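Local coordinates for DNA mismatch repair protein PMS1 (Saccharomyces cerevisiae, PDB 3H4L), which probably acts in DNA mismatch repair as an ATPase, its N-terminal domain binding an ATP analogue in a pocket of the gyrase B, Hsp90 and histidine kinase family, at residues E55-I66 and R141-Q151; S69-K77 and Y127-K136. All coordinates share one frame; numbering follows the deposited sequence.

Contact 1 (E55-I66 and R141-Q151); sequences ESIECSDNGDGI and RNKGTTVLVSQ. With ANP (phosphoaminophosphonic acid-adenylate ester), chain E.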
# COMPACT_ATOMS: atom_id res chain seq x y z
N GLU B 55 -8.21 -11.70 -3.74
CA GLU B 55 -7.53 -12.67 -4.59
C GLU B 55 -6.67 -13.62 -3.75
O GLU B 55 -6.75 -14.84 -3.89
CB GLU B 55 -6.66 -11.94 -5.61
CG GLU B 55 -5.82 -12.83 -6.52
CD GLU B 55 -6.65 -13.69 -7.45
OE1 GLU B 55 -7.90 -13.51 -7.51
OE2 GLU B 55 -6.06 -14.55 -8.14
N SER B 56 -5.85 -13.06 -2.87
CA SER B 56 -4.99 -13.91 -2.06
C SER B 56 -4.14 -13.17 -1.04
O SER B 56 -4.01 -11.94 -1.08
CB SER B 56 -4.06 -14.71 -2.97
OG SER B 56 -3.31 -13.83 -3.79
N ILE B 57 -3.55 -13.94 -0.14
CA ILE B 57 -2.66 -13.38 0.86
C ILE B 57 -1.50 -14.31 0.96
O ILE B 57 -1.68 -15.52 1.04
CB ILE B 57 -3.31 -13.23 2.24
CG1 ILE B 57 -2.19 -12.91 3.24
CG2 ILE B 57 -4.09 -14.45 2.60
CD1 ILE B 57 -2.66 -12.66 4.63
N GLU B 58 -0.30 -13.75 0.97
CA GLU B 58 0.90 -14.57 1.06
C GLU B 58 1.77 -14.15 2.24
O GLU B 58 2.04 -12.97 2.46
CB GLU B 58 1.68 -14.47 -0.25
CG GLU B 58 3.08 -15.10 -0.20
CD GLU B 58 3.84 -15.02 -1.52
OE1 GLU B 58 5.09 -15.10 -1.49
OE2 GLU B 58 3.21 -14.90 -2.59
N CYS B 59 2.21 -15.13 3.02
CA CYS B 59 3.05 -14.81 4.15
C CYS B 59 4.40 -15.51 4.00
O CYS B 59 4.47 -16.75 3.92
CB CYS B 59 2.38 -15.24 5.46
SG CYS B 59 3.26 -14.70 6.91
N SER B 60 5.47 -14.71 3.93
CA SER B 60 6.83 -15.21 3.76
C SER B 60 7.73 -14.88 4.93
O SER B 60 7.81 -13.73 5.35
CB SER B 60 7.47 -14.66 2.49
OG SER B 60 7.15 -15.45 1.37
N ASP B 61 8.43 -15.89 5.43
CA ASP B 61 9.34 -15.69 6.54
C ASP B 61 10.64 -16.44 6.30
O ASP B 61 10.74 -17.27 5.39
CB ASP B 61 8.70 -16.18 7.84
CG ASP B 61 8.46 -17.67 7.85
OD1 ASP B 61 9.41 -18.43 7.57
OD2 ASP B 61 7.31 -18.09 8.14
N ASN B 62 11.64 -16.14 7.12
CA ASN B 62 12.93 -16.81 7.01
C ASN B 62 13.11 -17.70 8.25
O ASN B 62 14.22 -17.89 8.75
CB ASN B 62 14.05 -15.77 6.91
CG ASN B 62 14.03 -14.77 8.05
OD1 ASN B 62 13.16 -14.82 8.92
ND2 ASN B 62 15.00 -13.84 8.04
N GLY B 63 12.01 -18.26 8.73
CA GLY B 63 12.06 -19.12 9.90
C GLY B 63 12.69 -20.48 9.65
O GLY B 63 13.28 -20.73 8.60
N ASP B 64 12.52 -21.36 10.62
CA ASP B 64 13.07 -22.71 10.57
C ASP B 64 12.51 -23.60 9.48
O ASP B 64 13.09 -24.64 9.19
CB ASP B 64 12.88 -23.38 11.93
CG ASP B 64 13.54 -22.61 13.05
OD1 ASP B 64 13.25 -22.90 14.23
OD2 ASP B 64 14.35 -21.71 12.75
N GLY B 65 11.39 -23.21 8.86
CA GLY B 65 10.82 -24.03 7.81
C GLY B 65 10.11 -25.26 8.35
O GLY B 65 10.11 -25.50 9.55
N ILE B 66 9.50 -26.05 7.46
CA ILE B 66 8.76 -27.24 7.87
C ILE B 66 9.51 -28.53 7.60
O ILE B 66 10.00 -28.75 6.50
CB ILE B 66 7.40 -27.32 7.12
CG1 ILE B 66 6.62 -26.02 7.30
CG2 ILE B 66 6.59 -28.52 7.61
CD1 ILE B 66 5.50 -25.85 6.28
N ARG B 141 14.53 -22.04 -2.60
CA ARG B 141 14.22 -20.84 -1.83
C ARG B 141 15.10 -20.79 -0.60
O ARG B 141 15.52 -21.83 -0.09
CB ARG B 141 12.74 -20.77 -1.44
CG ARG B 141 12.25 -21.76 -0.41
CD ARG B 141 11.09 -21.13 0.38
NE ARG B 141 11.59 -20.31 1.49
CZ ARG B 141 10.96 -19.26 2.01
NH1 ARG B 141 9.80 -18.85 1.53
NH2 ARG B 141 11.50 -18.61 3.04
N ASN B 142 15.41 -19.58 -0.14
CA ASN B 142 16.24 -19.43 1.05
C ASN B 142 15.50 -20.04 2.23
O ASN B 142 14.32 -20.41 2.12
CB ASN B 142 16.53 -17.95 1.31
CG ASN B 142 17.11 -17.24 0.10
OD1 ASN B 142 17.90 -17.81 -0.65
ND2 ASN B 142 16.73 -15.98 -0.09
N LYS B 143 16.19 -20.14 3.37
CA LYS B 143 15.59 -20.72 4.56
C LYS B 143 14.25 -20.05 4.86
O LYS B 143 14.10 -18.85 4.67
CB LYS B 143 16.52 -20.54 5.76
CG LYS B 143 16.13 -21.36 6.99
CD LYS B 143 16.94 -20.95 8.22
CE LYS B 143 16.68 -19.49 8.59
NZ LYS B 143 17.36 -19.06 9.86
N GLY B 144 13.28 -20.83 5.31
CA GLY B 144 11.99 -20.24 5.62
C GLY B 144 10.80 -20.92 4.98
O GLY B 144 10.90 -22.01 4.40
N THR B 145 9.65 -20.26 5.07
CA THR B 145 8.43 -20.81 4.52
C THR B 145 7.56 -19.71 3.93
O THR B 145 7.59 -18.56 4.38
CB THR B 145 7.65 -21.53 5.63
OG1 THR B 145 8.49 -22.53 6.22
CG2 THR B 145 6.39 -22.17 5.08
N THR B 146 6.80 -20.08 2.90
CA THR B 146 5.88 -19.17 2.23
C THR B 146 4.51 -19.84 2.21
O THR B 146 4.34 -20.92 1.62
CB THR B 146 6.30 -18.89 0.77
OG1 THR B 146 7.57 -18.24 0.74
CG2 THR B 146 5.29 -18.00 0.10
N VAL B 147 3.53 -19.23 2.86
CA VAL B 147 2.18 -19.79 2.87
C VAL B 147 1.28 -18.88 2.02
O VAL B 147 1.23 -17.65 2.21
CB VAL B 147 1.61 -19.91 4.30
CG1 VAL B 147 0.27 -20.65 4.28
CG2 VAL B 147 2.59 -20.64 5.19
N LEU B 148 0.57 -19.48 1.08
CA LEU B 148 -0.31 -18.71 0.22
C LEU B 148 -1.76 -19.16 0.36
O LEU B 148 -2.08 -20.32 0.07
CB LEU B 148 0.13 -18.87 -1.24
CG LEU B 148 -0.72 -18.08 -2.24
CD1 LEU B 148 -0.45 -16.59 -2.05
CD2 LEU B 148 -0.40 -18.51 -3.67
N VAL B 149 -2.62 -18.26 0.81
CA VAL B 149 -4.05 -18.54 0.96
C VAL B 149 -4.73 -17.78 -0.17
O VAL B 149 -4.65 -16.55 -0.23
CB VAL B 149 -4.60 -18.02 2.30
CG1 VAL B 149 -6.13 -18.07 2.30
CG2 VAL B 149 -4.02 -18.84 3.46
N SER B 150 -5.38 -18.48 -1.09
CA SER B 150 -6.04 -17.81 -2.20
C SER B 150 -7.48 -18.25 -2.31
O SER B 150 -7.86 -19.30 -1.80
CB SER B 150 -5.33 -18.13 -3.50
OG SER B 150 -5.69 -19.42 -3.95
N GLN B 151 -8.29 -17.43 -2.98
CA GLN B 151 -9.71 -17.73 -3.16
C GLN B 151 -10.37 -18.00 -1.81
O GLN B 151 -11.08 -19.01 -1.62
CB GLN B 151 -9.86 -18.93 -4.09
CG GLN B 151 -9.62 -18.59 -5.56
CD GLN B 151 -9.61 -19.81 -6.47
OE1 GLN B 151 -10.08 -20.89 -6.10
NE2 GLN B 151 -9.07 -19.65 -7.68
PG ANP E . -1.57 -22.68 16.99
O1G ANP E . -1.80 -22.04 15.69
O2G ANP E . -0.54 -22.03 17.76
O3G ANP E . -2.80 -22.86 17.84
PB ANP E . -0.06 -24.57 15.46
O1B ANP E . 0.58 -25.87 15.78
O2B ANP E . 0.83 -23.50 15.06
N3B ANP E . -1.04 -24.17 16.66
PA ANP E . -1.22 -24.28 12.80
O1A ANP E . -1.16 -22.83 12.92
O2A ANP E . -2.32 -24.92 12.02
O3A ANP E . -1.06 -24.89 14.27
O5' ANP E . 0.02 -24.82 11.95
C5' ANP E . 0.65 -25.93 12.47
C4' ANP E . 1.85 -26.63 11.96
O4' ANP E . 2.20 -26.17 10.65
C3' ANP E . 2.82 -26.08 12.94
O3' ANP E . 2.78 -26.82 14.16
C2' ANP E . 4.10 -26.09 12.16
O2' ANP E . 4.72 -27.34 12.39
C1' ANP E . 3.58 -25.82 10.71
N9 ANP E . 3.65 -24.43 10.17
C8 ANP E . 2.66 -23.53 9.82
N7 ANP E . 3.05 -22.37 9.37
C5 ANP E . 4.43 -22.49 9.42
C6 ANP E . 5.53 -21.62 9.08
N6 ANP E . 5.33 -20.40 8.59
N1 ANP E . 6.85 -22.05 9.24
C2 ANP E . 7.11 -23.30 9.74
N3 ANP E . 6.15 -24.20 10.08
C4 ANP E . 4.83 -23.75 9.92
O HOH W 1 9.56 -20.92 8.57

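Contact 2 (S69-K77 and Y127-K136); sequences SNYEFLALK and YDMVGHITSK. With ANP (phosphoaminophosphonic acid-adenylate ester), chain E.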
# COMPACT_ATOMS: atom_id res chain seq x y z
N SER B 69 9.17 -34.43 6.91
CA SER B 69 8.42 -35.57 7.44
C SER B 69 7.02 -35.16 7.85
O SER B 69 6.15 -36.02 7.98
CB SER B 69 9.15 -36.18 8.64
OG SER B 69 9.24 -35.26 9.70
N ASN B 70 6.81 -33.86 8.03
CA ASN B 70 5.51 -33.33 8.44
C ASN B 70 4.60 -32.97 7.27
O ASN B 70 3.40 -32.82 7.45
CB ASN B 70 5.69 -32.10 9.36
CG ASN B 70 6.10 -32.48 10.78
OD1 ASN B 70 6.27 -31.62 11.65
ND2 ASN B 70 6.26 -33.77 11.03
N TYR B 71 5.18 -32.81 6.09
CA TYR B 71 4.42 -32.47 4.88
C TYR B 71 3.07 -33.16 4.83
O TYR B 71 2.02 -32.52 4.73
CB TYR B 71 5.18 -32.87 3.62
CG TYR B 71 6.38 -32.02 3.24
CD1 TYR B 71 7.18 -32.37 2.15
CD2 TYR B 71 6.72 -30.88 3.97
CE1 TYR B 71 8.29 -31.61 1.79
CE2 TYR B 71 7.84 -30.12 3.62
CZ TYR B 71 8.62 -30.49 2.53
OH TYR B 71 9.74 -29.77 2.20
N GLU B 72 3.11 -34.48 4.88
CA GLU B 72 1.92 -35.31 4.78
C GLU B 72 0.85 -35.15 5.85
O GLU B 72 -0.32 -35.42 5.59
CB GLU B 72 2.34 -36.77 4.72
CG GLU B 72 1.48 -37.64 3.82
CD GLU B 72 2.09 -39.02 3.62
OE1 GLU B 72 1.94 -39.89 4.51
OE2 GLU B 72 2.75 -39.22 2.57
N PHE B 73 1.25 -34.73 7.04
CA PHE B 73 0.31 -34.58 8.14
C PHE B 73 0.17 -33.15 8.65
O PHE B 73 -0.43 -32.91 9.70
CB PHE B 73 0.73 -35.49 9.30
CG PHE B 73 1.16 -36.85 8.86
CD1 PHE B 73 2.47 -37.08 8.44
CD2 PHE B 73 0.26 -37.91 8.83
CE1 PHE B 73 2.88 -38.35 7.99
CE2 PHE B 73 0.65 -39.17 8.38
CZ PHE B 73 1.96 -39.39 7.96
N LEU B 74 0.69 -32.20 7.90
CA LEU B 74 0.63 -30.82 8.33
C LEU B 74 -0.78 -30.23 8.43
O LEU B 74 -1.12 -29.61 9.43
CB LEU B 74 1.48 -29.95 7.41
CG LEU B 74 1.86 -28.61 8.03
CD1 LEU B 74 2.66 -28.87 9.29
CD2 LEU B 74 2.67 -27.78 7.04
N ALA B 75 -1.61 -30.44 7.41
CA ALA B 75 -2.96 -29.88 7.42
C ALA B 75 -4.13 -30.86 7.58
O ALA B 75 -5.27 -30.51 7.30
CB ALA B 75 -3.17 -29.04 6.16
N LEU B 76 -3.86 -32.07 8.04
CA LEU B 76 -4.93 -33.04 8.24
C LEU B 76 -5.64 -32.75 9.55
O LEU B 76 -5.04 -32.24 10.49
CB LEU B 76 -4.37 -34.46 8.30
CG LEU B 76 -3.73 -35.08 7.05
CD1 LEU B 76 -3.15 -36.44 7.41
CD2 LEU B 76 -4.76 -35.23 5.95
N LYS B 77 -6.94 -33.08 9.60
CA LYS B 77 -7.70 -32.92 10.83
C LYS B 77 -7.51 -34.18 11.66
O LYS B 77 -7.48 -35.29 11.13
CB LYS B 77 -9.19 -32.71 10.54
CG LYS B 77 -9.59 -31.24 10.57
CD LYS B 77 -11.08 -31.03 10.38
CE LYS B 77 -11.40 -29.56 10.52
NZ LYS B 77 -12.75 -29.22 10.04
N TYR B 127 -2.21 -28.40 -1.09
CA TYR B 127 -3.10 -29.24 -0.28
C TYR B 127 -4.53 -29.05 -0.72
O TYR B 127 -4.97 -27.92 -0.96
CB TYR B 127 -3.02 -28.88 1.19
CG TYR B 127 -1.68 -29.07 1.83
CD1 TYR B 127 -0.76 -28.03 1.89
CD2 TYR B 127 -1.35 -30.28 2.43
CE1 TYR B 127 0.45 -28.19 2.55
CE2 TYR B 127 -0.16 -30.45 3.09
CZ TYR B 127 0.74 -29.40 3.15
OH TYR B 127 1.93 -29.59 3.83
N ASP B 128 -5.29 -30.14 -0.81
CA ASP B 128 -6.67 -30.00 -1.19
C ASP B 128 -7.49 -29.60 0.04
O ASP B 128 -6.95 -29.38 1.13
CB ASP B 128 -7.21 -31.29 -1.80
CG ASP B 128 -7.17 -32.46 -0.85
OD1 ASP B 128 -7.09 -32.23 0.38
OD2 ASP B 128 -7.25 -33.62 -1.32
N MET B 129 -8.80 -29.50 -0.16
CA MET B 129 -9.73 -29.09 0.87
C MET B 129 -9.67 -29.91 2.15
O MET B 129 -10.05 -29.44 3.23
CB MET B 129 -11.14 -29.17 0.29
CG MET B 129 -12.21 -28.72 1.23
SD MET B 129 -13.82 -28.78 0.47
CE MET B 129 -14.84 -28.81 1.95
N VAL B 130 -9.18 -31.13 2.03
CA VAL B 130 -9.13 -32.06 3.15
C VAL B 130 -7.73 -32.34 3.74
O VAL B 130 -7.56 -33.23 4.58
CB VAL B 130 -9.89 -33.37 2.71
CG1 VAL B 130 -8.95 -34.55 2.62
CG2 VAL B 130 -11.09 -33.61 3.63
N GLY B 131 -6.73 -31.58 3.30
CA GLY B 131 -5.38 -31.75 3.84
C GLY B 131 -4.41 -32.64 3.08
O GLY B 131 -3.23 -32.69 3.41
N HIS B 132 -4.91 -33.34 2.07
CA HIS B 132 -4.10 -34.23 1.27
C HIS B 132 -3.29 -33.45 0.25
O HIS B 132 -3.75 -32.46 -0.31
CB HIS B 132 -5.00 -35.25 0.56
CG HIS B 132 -4.30 -36.03 -0.51
ND1 HIS B 132 -3.19 -36.81 -0.26
CD2 HIS B 132 -4.58 -36.18 -1.83
CE1 HIS B 132 -2.81 -37.40 -1.38
NE2 HIS B 132 -3.64 -37.04 -2.34
N ILE B 133 -2.07 -33.91 0.00
CA ILE B 133 -1.17 -33.26 -0.93
C ILE B 133 -1.46 -33.65 -2.37
O ILE B 133 -1.10 -34.74 -2.80
CB ILE B 133 0.28 -33.65 -0.62
CG1 ILE B 133 0.64 -33.17 0.79
CG2 ILE B 133 1.22 -33.06 -1.65
CD1 ILE B 133 2.05 -33.44 1.20
N THR B 134 -2.11 -32.75 -3.11
CA THR B 134 -2.44 -33.04 -4.51
C THR B 134 -1.23 -32.95 -5.43
O THR B 134 -1.26 -33.47 -6.55
CB THR B 134 -3.53 -32.09 -5.05
OG1 THR B 134 -3.24 -30.75 -4.63
CG2 THR B 134 -4.90 -32.50 -4.56
N SER B 135 -0.16 -32.30 -4.97
CA SER B 135 1.05 -32.18 -5.78
C SER B 135 2.23 -31.59 -5.03
O SER B 135 2.11 -30.54 -4.37
CB SER B 135 0.79 -31.34 -7.02
OG SER B 135 1.04 -29.98 -6.76
N LYS B 136 3.37 -32.26 -5.16
CA LYS B 136 4.62 -31.86 -4.53
C LYS B 136 5.60 -31.54 -5.66
O LYS B 136 5.93 -32.41 -6.46
CB LYS B 136 5.13 -33.03 -3.69
CG LYS B 136 6.45 -32.84 -2.98
CD LYS B 136 6.73 -34.11 -2.19
CE LYS B 136 8.08 -34.09 -1.50
NZ LYS B 136 8.28 -35.34 -0.71
PG ANP E . -1.57 -22.68 16.99
O1G ANP E . -1.80 -22.04 15.69
O2G ANP E . -0.54 -22.03 17.76
O3G ANP E . -2.80 -22.86 17.84
PB ANP E . -0.06 -24.57 15.46
O1B ANP E . 0.58 -25.87 15.78
O2B ANP E . 0.83 -23.50 15.06
N3B ANP E . -1.04 -24.17 16.66
PA ANP E . -1.22 -24.28 12.80
O1A ANP E . -1.16 -22.83 12.92
O2A ANP E . -2.32 -24.92 12.02
O3A ANP E . -1.06 -24.89 14.27
O5' ANP E . 0.02 -24.82 11.95
C5' ANP E . 0.65 -25.93 12.47
C4' ANP E . 1.85 -26.63 11.96
O4' ANP E . 2.20 -26.17 10.65
C3' ANP E . 2.82 -26.08 12.94
O3' ANP E . 2.78 -26.82 14.16
C2' ANP E . 4.10 -26.09 12.16
O2' ANP E . 4.72 -27.34 12.39
C1' ANP E . 3.58 -25.82 10.71
N9 ANP E . 3.65 -24.43 10.17
C8 ANP E . 2.66 -23.53 9.82
N7 ANP E . 3.05 -22.37 9.37
C5 ANP E . 4.43 -22.49 9.42
C6 ANP E . 5.53 -21.62 9.08
N6 ANP E . 5.33 -20.40 8.59
N1 ANP E . 6.85 -22.05 9.24
C2 ANP E . 7.11 -23.30 9.74
N3 ANP E . 6.15 -24.20 10.08
C4 ANP E . 4.83 -23.75 9.92
O HOH W 2 -1.69 -32.33 5.37

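Contact 1 (E55-I66 and R141-Q151)
Ile57 and Val149 lie side by side, Ile57 CG2 3.6 Å from Val149 CB, in the antiparallel pairing of strands 56-61 and 144-150 within the large sheet of a GHKL ATPase domain. Beyond the first strand the chain runs into Asp-Asn-Gly-Asp-Gly, residues 61-65, which fits the DxGxG motif of this family. The hydrogen-bonded pairs, Ile57 with Val149 and Cys59 with Val147, bond through both backbone N-H groups and send their side chains to the tightly packed face, where Val30 of helix 26-39 covers Ile57, its Leu33 covers Cys59 and Val147, and Val149 touches Ala109. The other face is looser and partly open to solvent. There Leu148 CD1 meets Glu58 CB at 3.5 Å, and the extended Glu58 chain runs over the CG2 methyl of Thr146. A hydroxyl pair, Ser60 OG and Thr146 OG1, is hydrogen-bonded at 2.9 Å.

At the nucleotide end side chains enter the backbone hydrogen bonding. Arg141 NH2 bonds to Asp61 O at 2.8 Å, nearly in line with the carbonyl but bent at the donor (131°). Gly144 has a phi of 128°, and a side chain on it would run into Asp61 O. With CG held between its backbone N and carbonyl carbon (chi1 65°), Asp61 keeps OD1 near its own backbone, where Gly63 N and Thr145 N reach it from opposite faces of the carboxylate; the bond from Gly63 closes an Asx turn. Thr145 N is shared between OD1 and Asp61 O, both bonds bent and the one to O long. OD2 takes the adenine amino group and a bond from Ser37. Thr145 OG1, also bonded to Thr115, lies 3.5 Å from adenine N1. One water donates to Asp61 OD1 at 2.7 Å and accepts from Gly65 N and Thr145 OG1.

Contact 2 (S69-K77 and Y127-K136)
The Tyr127 ring carries the Ala75 methyl over one face, Ala75 CB being 4.3 Å from Tyr127 CD2, while Tyr71 O sits at its edge in the ring plane. There Tyr127 OH donates to Tyr71 O at 3.1 Å, meeting a lone pair in the carbonyl plane. The Tyr71 ring is touched at its own edge, where the extended Lys136 chain crosses at about a right angle and brings CE to 4.1 Å from Tyr71 CE1. Ile133 CD1 packs against Tyr71 CB. Leu74 CB lies 3.6 Å from Tyr127 OH, and its CG, turned opposite the backbone N (chi1 -161°), carries CD1 to 3.1 Å from O4' of the nucleotide ribose. Leu74 belongs to the nucleotide pocket, so the contact sets the loop that follows the DxGxG motif beside the ribose. A phenylalanine in place of Tyr127 would probably leave Tyr71 O without this hydrogen bond and lessen the contact with Leu74.

Leu76 CD2 rests 3.7 Å from Val130 O, on the type I turn Asp128-Gly131. Asp128 OD1 accepts from Val130 N, an Asx turn, and from His132 N on the opposite face of its carboxylate. Gly131 passes close to Ala75 O, with which a side chain would clash. A water accepts from Ala75 N at 2.8 Å and donates to Gly131 O.

The loop, between strand 56-61 and helix 80-83, thus lies against the turn joining strands 121-127 and 133-140: Tyr71 OH bonds to Asp123 of the former, Ala75 and Tyr127 touch Cys106 of helix 101-107, and Val130 leans on His15 of helix 11-22.

How the contacts relate
Contact 1 lies nearer the chain centre, about 16 Å against about 24 Å for contact 2, measured between centres. Both are partly buried; contact 1 has one face packed under a helix and one partly open to solvent, while in contact 2 Tyr127 and Ala75 are buried and Glu72 and Lys136 exposed. Contact 1 rests on paired backbone bonds, contact 2 on a single direct hydrogen bond; a water bridges each. Both reach the same large sheet, contact 2 only through 127-136. At the nucleotide, contact 1 meets the adenine with the Asp61 carboxylate, Thr145 and the Ile66 side chain, contact 2 the ribose with an apolar methyl. Ile66 CD1 packs on Leu74 CD2 at 3.5 Å, joining the two.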